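Local coordinates for protein phenyl-3-pyruvate decarboxylase (Azospirillum brasilense, PDB 2NXW) that decarboxylates indole-3-pyruvate to indole-3-acetaldehyde on the route to auxin, using thiamine diphosphate and a magnesium ion as cofactors, at residues A[64-70]-A[458-464]; A[39-43]-A[71-75]; A[466-470]-A[530-534]; A[77-82]-A[433-438]. One frame throughout, in Å; residues are numbered along the deposited sequence.

Interaction 1: A[64-70]-A[458-464]; sequences TLSHEPA and ELGNCRR. With TPP (thiamine diphosphate), chain I.
The carboxylate of E458 reaches up to the turn that leads into helix 68-82 and takes two backbone N-H groups there. Its OE1 accepts from S66 N at 2.9 Å on the syn lone pair, a nearly straight bond (163°), while OE2 receives a weaker, more bent bond from H67 N, the N-cap residue. A water donates to E458 OE2 and accepts a weak bond from A70 N. A second polar link is N461 ND2, which donates to S66 OG at 2.9 Å, close to its own amide plane, and also to E458 O. Q453 of the second subunit is bonded to the same hydroxyl.

Apart from these bonds there is van der Waals contact: A70 CB lies 3.3 Å from E458 CD, against the carboxylate. The E458 chain bends at its second torsion (chi2 -70°), which brings its end to the turn.

E68, which follows H67, points away from this contact and meets the cofactor, its OE2 2.6 Å from TPP N1'. The contact thus joins the start of helix 68-82 to the 3-10 turn ahead of helix 462-465, with helix 427-437 packing on A70 and E458, and the second subunit close by.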
# COMPACT_ATOMS: atom_id res chain seq x y z
N THR A 64 -31.78 11.94 -18.79
CA THR A 64 -31.62 10.73 -17.98
C THR A 64 -31.34 9.55 -18.89
O THR A 64 -31.65 9.56 -20.09
CB THR A 64 -32.87 10.44 -17.12
OG1 THR A 64 -34.02 10.24 -17.95
CG2 THR A 64 -33.12 11.60 -16.16
N LEU A 65 -30.69 8.55 -18.31
CA LEU A 65 -30.38 7.33 -19.04
C LEU A 65 -30.86 6.16 -18.20
O LEU A 65 -31.44 6.35 -17.13
CB LEU A 65 -28.88 7.26 -19.34
CG LEU A 65 -28.50 8.33 -20.37
CD1 LEU A 65 -27.00 8.43 -20.52
CD2 LEU A 65 -29.14 7.98 -21.72
N SER A 66 -30.66 4.94 -18.68
CA SER A 66 -31.13 3.77 -17.97
C SER A 66 -30.25 3.25 -16.84
O SER A 66 -30.74 2.88 -15.78
CB SER A 66 -31.32 2.61 -18.95
OG SER A 66 -32.28 2.94 -19.95
N HIS A 67 -28.94 3.22 -17.10
CA HIS A 67 -27.97 2.63 -16.16
C HIS A 67 -26.80 3.59 -15.99
O HIS A 67 -26.39 4.25 -16.95
CB HIS A 67 -27.53 1.29 -16.78
CG HIS A 67 -27.04 0.27 -15.80
ND1 HIS A 67 -26.40 -0.88 -16.21
CD2 HIS A 67 -27.14 0.19 -14.45
CE1 HIS A 67 -26.12 -1.62 -15.15
NE2 HIS A 67 -26.56 -1.00 -14.07
N GLU A 68 -26.24 3.67 -14.77
CA GLU A 68 -25.15 4.62 -14.52
C GLU A 68 -23.92 4.54 -15.42
O GLU A 68 -23.30 5.57 -15.70
CB GLU A 68 -24.72 4.60 -13.04
CG GLU A 68 -25.74 5.24 -12.09
CD GLU A 68 -26.89 4.34 -11.69
OE1 GLU A 68 -26.92 3.15 -12.07
OE2 GLU A 68 -27.80 4.83 -10.97
N PRO A 69 -23.53 3.33 -15.89
CA PRO A 69 -22.36 3.32 -16.77
C PRO A 69 -22.59 4.28 -17.94
O PRO A 69 -21.69 5.05 -18.30
CB PRO A 69 -22.28 1.86 -17.22
CG PRO A 69 -22.72 1.13 -15.99
CD PRO A 69 -23.94 1.95 -15.55
N ALA A 70 -23.80 4.25 -18.50
CA ALA A 70 -24.14 5.11 -19.63
C ALA A 70 -24.14 6.60 -19.25
O ALA A 70 -23.83 7.45 -20.07
CB ALA A 70 -25.51 4.71 -20.18
N GLU A 458 -29.26 1.10 -24.06
CA GLU A 458 -29.48 2.51 -23.79
C GLU A 458 -30.18 3.20 -24.97
O GLU A 458 -30.74 4.28 -24.81
CB GLU A 458 -28.17 3.20 -23.45
CG GLU A 458 -27.55 2.74 -22.14
CD GLU A 458 -28.33 3.18 -20.91
OE1 GLU A 458 -29.15 4.11 -21.00
OE2 GLU A 458 -28.10 2.59 -19.83
N LEU A 459 -30.18 2.55 -26.13
CA LEU A 459 -30.84 3.11 -27.30
C LEU A 459 -32.33 3.30 -27.05
O LEU A 459 -32.99 4.07 -27.75
CB LEU A 459 -30.62 2.20 -28.52
CG LEU A 459 -29.21 2.24 -29.13
CD1 LEU A 459 -29.10 1.10 -30.14
CD2 LEU A 459 -28.95 3.60 -29.81
N GLY A 460 -32.88 2.59 -26.06
CA GLY A 460 -34.29 2.75 -25.74
C GLY A 460 -34.63 4.16 -25.26
O GLY A 460 -35.82 4.52 -25.14
N ASN A 461 -33.61 4.96 -24.97
CA ASN A 461 -33.81 6.34 -24.52
C ASN A 461 -33.75 7.37 -25.63
O ASN A 461 -34.00 8.55 -25.39
CB ASN A 461 -32.75 6.70 -23.47
CG ASN A 461 -32.88 5.86 -22.22
OD1 ASN A 461 -33.87 5.96 -21.50
ND2 ASN A 461 -31.88 5.02 -21.96
N CYS A 462 -33.45 6.94 -26.85
CA CYS A 462 -33.33 7.88 -27.96
C CYS A 462 -34.56 8.75 -28.22
O CYS A 462 -34.41 9.96 -28.43
CB CYS A 462 -32.96 7.15 -29.25
SG CYS A 462 -31.26 6.54 -29.27
N ARG A 463 -35.74 8.15 -28.21
CA ARG A 463 -36.94 8.95 -28.48
C ARG A 463 -37.10 10.09 -27.49
O ARG A 463 -37.31 11.24 -27.89
CB ARG A 463 -38.21 8.10 -28.44
CG ARG A 463 -39.45 8.89 -28.91
CD ARG A 463 -40.72 8.53 -28.13
NE ARG A 463 -40.65 8.90 -26.71
CZ ARG A 463 -40.76 10.13 -26.23
NH1 ARG A 463 -40.96 11.17 -27.04
NH2 ARG A 463 -40.68 10.33 -24.92
N ARG A 464 -36.98 9.80 -26.20
CA ARG A 464 -37.13 10.84 -25.19
C ARG A 464 -36.04 11.91 -25.31
O ARG A 464 -36.28 13.10 -25.09
CB ARG A 464 -37.09 10.22 -23.79
CG ARG A 464 -37.33 11.21 -22.66
CD ARG A 464 -37.43 10.51 -21.31
NE ARG A 464 -36.18 9.87 -20.90
CZ ARG A 464 -35.81 8.64 -21.24
NH1 ARG A 464 -36.58 7.87 -22.01
NH2 ARG A 464 -34.65 8.17 -20.81
N1' TPP I . -29.27 3.61 -9.23
C2' TPP I . -29.00 2.45 -8.62
CM2 TPP I . -27.90 1.56 -9.18
N3' TPP I . -29.69 2.06 -7.55
C4' TPP I . -30.70 2.83 -7.02
N4' TPP I . -31.34 2.42 -5.89
C5' TPP I . -31.04 4.06 -7.66
C6' TPP I . -30.28 4.42 -8.79
C7' TPP I . -32.19 5.00 -7.15
N3 TPP I . -33.59 4.37 -7.20
C2 TPP I . -34.09 3.86 -6.07
S1 TPP I . -35.68 3.32 -6.54
C5 TPP I . -35.60 3.79 -8.23
C4 TPP I . -34.35 4.38 -8.32
CM4 TPP I . -33.86 4.99 -9.65
C6 TPP I . -36.66 3.61 -9.24
C7 TPP I . -36.80 2.13 -9.59
O7 TPP I . -37.68 2.09 -10.69
PA TPP I . -38.22 0.63 -10.97
O1A TPP I . -37.12 -0.38 -11.17
O2A TPP I . -39.07 0.75 -12.29
O3A TPP I . -39.19 0.07 -9.79
PB TPP I . -40.40 1.06 -9.21
O1B TPP I . -41.19 1.62 -10.41
O2B TPP I . -41.30 0.12 -8.36
O3B TPP I . -39.85 2.16 -8.36
O HOH W 1 -34.18 12.53 -20.44
O HOH W 2 -25.44 1.60 -19.31

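Interaction 2: A[39-43]-A[71-75]; sequences MFGIP and VGFAA. With TPP (thiamine diphosphate), chain I.
F40 lays its ring beside helix 68-82, where A74 CB sits over one face, 3.9 Å from the ring centroid and only 14° off the normal, a clear CH-pi contact. The ring's CD2 side meets A75 obliquely, with A75 CA 3.7 Å from F40 CD2, and CE2 lies near A74 O. With CG turned away from its own carbonyl carbon (chi1 -61°), the ring is laid against A74 and A75. This is the close-fitting end, where a large flat group meets two alanines that leave room for it. Replacing F40 by an alanine would probably open a gap over A74 and A75 and leave the CB of A74 without its aromatic partner.

The segments belong to the N-terminal thiamine diphosphate-binding domain, an alpha/beta fold with a parallel sheet; strand 39-41 runs nearly antiparallel to the helix covering it (164°), their axes 7.6 Å apart. V71 CG1 comes to 3.7 Å from G41 CA, and the same methyl lies 3.5 Å from F40 O.

Toward the cofactor the contact thins out. Only the other methyl of V71 goes on, CG2 lying 3.7 Å from I42 CG1 where the two side chains cross at a slant, and P43 does not touch the helix segment at all. This sparser end is not a solvent side, for all six touching residues are buried: I42 and P43 pack on W479 of the second subunit, and P43 O comes within 3.4 Å of TPP C7'.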
# COMPACT_ATOMS: atom_id res chain seq x y z
N MET A 39 -26.52 17.89 -18.69
CA MET A 39 -26.22 17.12 -17.50
C MET A 39 -26.93 15.80 -17.67
O MET A 39 -28.15 15.75 -17.90
CB MET A 39 -26.71 17.80 -16.23
CG MET A 39 -26.26 16.99 -15.00
SD MET A 39 -26.43 17.89 -13.47
CE MET A 39 -28.16 18.01 -13.46
N PHE A 40 -26.16 14.73 -17.62
CA PHE A 40 -26.70 13.38 -17.73
C PHE A 40 -26.82 12.84 -16.32
O PHE A 40 -26.00 13.16 -15.46
CB PHE A 40 -25.74 12.51 -18.54
CG PHE A 40 -25.52 12.99 -19.94
CD1 PHE A 40 -26.40 12.61 -20.97
CD2 PHE A 40 -24.47 13.85 -20.23
CE1 PHE A 40 -26.23 13.09 -22.26
CE2 PHE A 40 -24.29 14.34 -21.52
CZ PHE A 40 -25.17 13.96 -22.54
N GLY A 41 -27.83 12.02 -16.06
CA GLY A 41 -27.93 11.46 -14.73
C GLY A 41 -29.05 10.50 -14.46
O GLY A 41 -29.95 10.32 -15.29
N ILE A 42 -28.98 9.85 -13.30
CA ILE A 42 -30.02 8.95 -12.83
C ILE A 42 -30.21 9.36 -11.37
O ILE A 42 -29.26 9.37 -10.59
CB ILE A 42 -29.64 7.44 -12.94
CG1 ILE A 42 -29.64 7.02 -14.41
CG2 ILE A 42 -30.68 6.60 -12.18
CD1 ILE A 42 -29.01 5.66 -14.66
N PRO A 43 -31.44 9.70 -10.99
CA PRO A 43 -31.74 10.13 -9.62
C PRO A 43 -31.89 9.00 -8.61
O PRO A 43 -31.89 7.82 -8.96
CB PRO A 43 -33.03 10.92 -9.80
CG PRO A 43 -33.74 10.11 -10.84
CD PRO A 43 -32.64 9.80 -11.85
N VAL A 71 -24.50 6.91 -18.00
CA VAL A 71 -24.47 8.32 -17.57
C VAL A 71 -23.03 8.82 -17.66
O VAL A 71 -22.75 9.90 -18.20
CB VAL A 71 -24.97 8.45 -16.12
CG1 VAL A 71 -24.71 9.87 -15.58
CG2 VAL A 71 -26.47 8.12 -16.06
N GLY A 72 -22.10 8.02 -17.15
CA GLY A 72 -20.70 8.38 -17.18
C GLY A 72 -20.12 8.44 -18.58
O GLY A 72 -19.42 9.39 -18.94
N PHE A 73 -20.42 7.43 -19.39
CA PHE A 73 -19.92 7.40 -20.76
C PHE A 73 -20.48 8.55 -21.60
O PHE A 73 -19.76 9.13 -22.43
CB PHE A 73 -20.28 6.07 -21.44
CG PHE A 73 -19.59 4.85 -20.86
CD1 PHE A 73 -18.22 4.87 -20.57
CD2 PHE A 73 -20.30 3.66 -20.69
CE1 PHE A 73 -17.57 3.71 -20.12
CE2 PHE A 73 -19.66 2.50 -20.24
CZ PHE A 73 -18.30 2.52 -19.96
N ALA A 74 -21.77 8.86 -21.42
CA ALA A 74 -22.41 9.94 -22.16
C ALA A 74 -21.79 11.28 -21.77
O ALA A 74 -21.50 12.09 -22.64
CB ALA A 74 -23.90 9.95 -21.88
N ALA A 75 -21.56 11.48 -20.47
CA ALA A 75 -20.96 12.74 -20.02
C ALA A 75 -19.54 12.87 -20.57
O ALA A 75 -19.11 13.95 -20.98
CB ALA A 75 -20.94 12.80 -18.49
N1' TPP I . -29.27 3.61 -9.23
C2' TPP I . -29.00 2.45 -8.62
CM2 TPP I . -27.90 1.56 -9.18
N3' TPP I . -29.69 2.06 -7.55
C4' TPP I . -30.70 2.83 -7.02
N4' TPP I . -31.34 2.42 -5.89
C5' TPP I . -31.04 4.06 -7.66
C6' TPP I . -30.28 4.42 -8.79
C7' TPP I . -32.19 5.00 -7.15
N3 TPP I . -33.59 4.37 -7.20
C2 TPP I . -34.09 3.86 -6.07
S1 TPP I . -35.68 3.32 -6.54
C5 TPP I . -35.60 3.79 -8.23
C4 TPP I . -34.35 4.38 -8.32
CM4 TPP I . -33.86 4.99 -9.65
C6 TPP I . -36.66 3.61 -9.24
C7 TPP I . -36.80 2.13 -9.59
O7 TPP I . -37.68 2.09 -10.69
PA TPP I . -38.22 0.63 -10.97
O1A TPP I . -37.12 -0.38 -11.17
O2A TPP I . -39.07 0.75 -12.29
O3A TPP I . -39.19 0.07 -9.79
PB TPP I . -40.40 1.06 -9.21
O1B TPP I . -41.19 1.62 -10.41
O2B TPP I . -41.30 0.12 -8.36
O3B TPP I . -39.85 2.16 -8.36

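Interaction 3: A[466-470]-A[530-534]; sequences GIDPI and RGRFQ
D468 OD2 is gripped by two donors: G531 N at 2.8 Å, on the anti lone pair, and R530 NE at 2.9 Å, on the syn side and slightly out of the carboxylate plane. The loops that meet here lead into two neighbouring parallel strands, 470-475 and 534-539, of the C-terminal thiamine diphosphate-binding domain, whose alpha/beta fold is built on a six-stranded parallel sheet, so the contact marks where the pair begins.

R530 presents its guanidinium side-on, NE to OD2 and NH2 to D468 OD1, in a two-bond salt bridge with the planes 29° apart. The two side-on bonds, with the third from G531 N, probably hold the carboxylate against rotation. The first torsion of D468 sets CG between its backbone N and carbonyl carbon (chi1 57°), turning the carboxylate toward the arginine and the G531 amide. R530 NH2 has a second partner in G440 O, so the arginine also ties in the loop before strand 443-448. At G531 a side chain would run into the preceding carbonyl oxygen.

Farther along, the backbones take over. Q534 N donates to P469 O at 3.0 Å, and F533 CA makes a CA-H...O contact with the same oxygen. I470 forms a parallel bridge with Q534, its CA meeting Q534 O at 3.4 Å. The proline ring touches F533 through CD and CB, while the F533 ring leads away, its CE2 against L459 O. The Q534 amide folds back to its own R532 O and is also bonded to D509. On the loop side, a water donates to I467 O at 2.8 Å and to G531 O at 3.2 Å.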
# COMPACT_ATOMS: atom_id res chain seq x y z
N GLY A 466 -34.66 12.74 -28.05
CA GLY A 466 -34.80 13.41 -29.33
C GLY A 466 -33.64 13.22 -30.28
O GLY A 466 -33.30 14.13 -31.03
N ILE A 467 -33.02 12.04 -30.25
CA ILE A 467 -31.90 11.75 -31.13
C ILE A 467 -32.15 10.47 -31.94
O ILE A 467 -33.01 9.66 -31.57
CB ILE A 467 -30.57 11.62 -30.34
CG1 ILE A 467 -30.66 10.45 -29.36
CG2 ILE A 467 -30.27 12.94 -29.62
CD1 ILE A 467 -29.35 10.14 -28.64
N ASP A 468 -31.39 10.29 -33.01
CA ASP A 468 -31.58 9.15 -33.92
C ASP A 468 -30.27 8.59 -34.49
O ASP A 468 -30.11 8.48 -35.71
CB ASP A 468 -32.48 9.59 -35.08
CG ASP A 468 -31.93 10.80 -35.84
OD1 ASP A 468 -30.88 11.37 -35.47
OD2 ASP A 468 -32.56 11.19 -36.84
N PRO A 469 -29.34 8.19 -33.62
CA PRO A 469 -28.08 7.66 -34.14
C PRO A 469 -28.20 6.40 -35.00
O PRO A 469 -29.19 5.66 -34.90
CB PRO A 469 -27.26 7.40 -32.86
CG PRO A 469 -28.32 7.04 -31.86
CD PRO A 469 -29.42 8.05 -32.15
N ILE A 470 -27.20 6.21 -35.85
CA ILE A 470 -27.11 5.01 -36.70
C ILE A 470 -26.12 4.14 -35.95
O ILE A 470 -25.04 4.60 -35.56
CB ILE A 470 -26.54 5.31 -38.10
CG1 ILE A 470 -27.51 6.24 -38.85
CG2 ILE A 470 -26.37 4.00 -38.89
CD1 ILE A 470 -26.96 6.75 -40.19
N ARG A 530 -34.30 9.36 -40.76
CA ARG A 530 -34.02 10.03 -39.50
C ARG A 530 -35.29 10.01 -38.65
O ARG A 530 -36.35 9.59 -39.13
CB ARG A 530 -33.55 11.46 -39.75
CG ARG A 530 -32.15 11.50 -40.35
CD ARG A 530 -31.41 12.79 -40.02
NE ARG A 530 -31.08 12.88 -38.60
CZ ARG A 530 -30.27 13.80 -38.07
NH1 ARG A 530 -29.70 14.71 -38.85
NH2 ARG A 530 -30.04 13.81 -36.76
N GLY A 531 -35.18 10.43 -37.39
CA GLY A 531 -36.33 10.44 -36.50
C GLY A 531 -36.42 9.28 -35.53
O GLY A 531 -37.12 9.35 -34.52
N ARG A 532 -35.72 8.19 -35.84
CA ARG A 532 -35.68 6.98 -35.01
C ARG A 532 -34.27 6.41 -35.15
O ARG A 532 -33.69 6.51 -36.23
CB ARG A 532 -36.67 5.92 -35.52
CG ARG A 532 -38.14 6.27 -35.27
CD ARG A 532 -39.06 5.36 -36.09
NE ARG A 532 -39.03 3.95 -35.68
CZ ARG A 532 -39.67 3.46 -34.62
NH1 ARG A 532 -40.41 4.26 -33.84
NH2 ARG A 532 -39.60 2.16 -34.34
N PHE A 533 -33.72 5.84 -34.08
CA PHE A 533 -32.39 5.25 -34.23
C PHE A 533 -32.48 4.09 -35.22
O PHE A 533 -33.52 3.45 -35.36
CB PHE A 533 -31.80 4.82 -32.86
CG PHE A 533 -32.38 3.55 -32.28
CD1 PHE A 533 -31.98 2.31 -32.77
CD2 PHE A 533 -33.26 3.60 -31.21
CE1 PHE A 533 -32.45 1.13 -32.20
CE2 PHE A 533 -33.74 2.42 -30.62
CZ PHE A 533 -33.33 1.18 -31.12
N GLN A 534 -31.37 3.87 -35.92
CA GLN A 534 -31.30 2.82 -36.92
C GLN A 534 -30.23 1.84 -36.53
O GLN A 534 -29.06 2.20 -36.45
CB GLN A 534 -30.96 3.44 -38.28
CG GLN A 534 -31.94 4.52 -38.73
CD GLN A 534 -33.29 3.97 -39.09
OE1 GLN A 534 -33.40 3.04 -39.90
NE2 GLN A 534 -34.35 4.52 -38.49
O HOH W 3 -35.66 8.76 -31.69

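Interaction 4: A[77-82]-A[433-438]; sequences AAARYS and GAQCVS
Y81 spreads its ring over the end of helix 427-437, overlapping A434, V437 and S438. Its CD1 lies 3.9 Å from A434 CB and its CD2 4.0 Å from V437 CG2; A434 O sits over one face. The ring's far end comes down on S438, whose CB is 3.5 Å from Y81 OH. With CG opposite the backbone N (chi1 -170°), the tyrosine leans out toward helix 427-437, and its side chain runs past that of V437 in the reverse direction.

Behind it the helices come close, their axes 8.0 Å apart and crossing at -53°. Small residues allow this: A77 CB faces A434 N, A78 packs its CB against V437 CG1 at 4.1 Å, and G433 offers bare backbone where a CB would crowd A77. The pair joins the N-terminal cofactor-binding domain to the C-terminal one, while F40 of strand 39-41 closes on A78 and C436.

A serine in place of Y81 would probably open a gap over A434 and S438 and take from V437 CG2 its contact with the ring.

The polar ends look elsewhere, S82 OG to Q37 and S438 OG to K441 O, so between these helices the grip is one of shape and apolar contact.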
# COMPACT_ATOMS: atom_id res chain seq x y z
N ALA A 77 -18.40 11.46 -23.33
CA ALA A 77 -18.54 11.74 -24.75
C ALA A 77 -18.90 13.20 -25.04
O ALA A 77 -18.40 13.78 -26.00
CB ALA A 77 -19.59 10.82 -25.36
N ALA A 78 -19.78 13.78 -24.22
CA ALA A 78 -20.17 15.17 -24.40
C ALA A 78 -18.96 16.08 -24.19
O ALA A 78 -18.77 17.07 -24.92
CB ALA A 78 -21.28 15.53 -23.43
N ALA A 79 -18.14 15.74 -23.20
CA ALA A 79 -16.95 16.53 -22.92
C ALA A 79 -16.00 16.45 -24.10
O ALA A 79 -15.46 17.46 -24.56
CB ALA A 79 -16.26 16.01 -21.66
N ARG A 80 -15.80 15.25 -24.62
CA ARG A 80 -14.90 15.06 -25.75
C ARG A 80 -15.42 15.74 -27.00
O ARG A 80 -14.65 16.32 -27.76
CB ARG A 80 -14.73 13.57 -26.04
CG ARG A 80 -14.08 12.79 -24.93
CD ARG A 80 -13.80 11.36 -25.36
NE ARG A 80 -13.57 10.50 -24.21
CZ ARG A 80 -12.87 9.36 -24.24
NH1 ARG A 80 -12.32 8.96 -25.38
NH2 ARG A 80 -12.77 8.62 -23.15
N TYR A 81 -16.73 15.67 -27.22
CA TYR A 81 -17.32 16.24 -28.42
C TYR A 81 -17.06 17.73 -28.57
O TYR A 81 -16.70 18.20 -29.66
CB TYR A 81 -18.83 15.98 -28.44
CG TYR A 81 -19.47 16.34 -29.77
CD1 TYR A 81 -19.53 15.41 -30.81
CD2 TYR A 81 -19.98 17.62 -30.00
CE1 TYR A 81 -20.06 15.74 -32.06
CE2 TYR A 81 -20.52 17.96 -31.25
CZ TYR A 81 -20.55 17.02 -32.27
OH TYR A 81 -21.06 17.36 -33.51
N SER A 82 -17.22 18.47 -27.48
CA SER A 82 -17.06 19.92 -27.50
C SER A 82 -15.82 20.44 -26.77
O SER A 82 -15.68 21.66 -26.58
CB SER A 82 -18.31 20.58 -26.91
OG SER A 82 -19.47 20.23 -27.64
N GLY A 433 -24.49 10.32 -25.92
CA GLY A 433 -24.07 11.56 -25.27
C GLY A 433 -23.62 12.60 -26.28
O GLY A 433 -23.98 13.78 -26.19
N ALA A 434 -22.84 12.16 -27.26
CA ALA A 434 -22.36 13.08 -28.28
C ALA A 434 -23.53 13.64 -29.07
O ALA A 434 -23.59 14.85 -29.29
CB ALA A 434 -21.37 12.38 -29.22
N GLN A 435 -24.46 12.80 -29.49
CA GLN A 435 -25.56 13.34 -30.27
C GLN A 435 -26.46 14.27 -29.45
O GLN A 435 -27.05 15.20 -30.00
CB GLN A 435 -26.37 12.22 -30.95
CG GLN A 435 -27.29 12.80 -32.04
CD GLN A 435 -27.74 11.81 -33.11
OE1 GLN A 435 -28.76 12.05 -33.79
NE2 GLN A 435 -27.00 10.73 -33.30
N CYS A 436 -26.54 14.07 -28.14
CA CYS A 436 -27.36 14.97 -27.33
C CYS A 436 -26.83 16.40 -27.40
O CYS A 436 -27.61 17.35 -27.28
CB CYS A 436 -27.41 14.53 -25.86
SG CYS A 436 -28.51 13.13 -25.53
N VAL A 437 -25.52 16.56 -27.60
CA VAL A 437 -24.94 17.90 -27.66
C VAL A 437 -24.46 18.32 -29.04
O VAL A 437 -23.87 19.39 -29.19
CB VAL A 437 -23.75 18.03 -26.65
CG1 VAL A 437 -24.24 17.71 -25.24
CG2 VAL A 437 -22.58 17.12 -27.04
N SER A 438 -24.76 17.52 -30.06
CA SER A 438 -24.31 17.79 -31.43
C SER A 438 -25.18 18.71 -32.28
O SER A 438 -24.87 18.92 -33.46
CB SER A 438 -24.12 16.47 -32.16
OG SER A 438 -25.39 15.94 -32.52

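Helix 68-82 carries three of the contacts in turn: its start in interaction 1, its next turn under strand 39-41 in interaction 2 and its end against helix 427-437 in interaction 4. Interactions 1 and 2 have centres 9 Å apart, touch through I42 CD1 and H67 C at 3.3 Å, and border the same thiamine diphosphate, whose other partners include residues of the second subunit. Interaction 4 packs on interaction 2, with F40 CE2 3.8 Å from A78 CB. Interaction 3 lies farther out, its centre about 13 Å from that of interaction 1; C462 SG touches P469 CD at 3.7 Å, and the side chain of Q435 packs between interactions 3 and 4, whose centres are 15 Å apart.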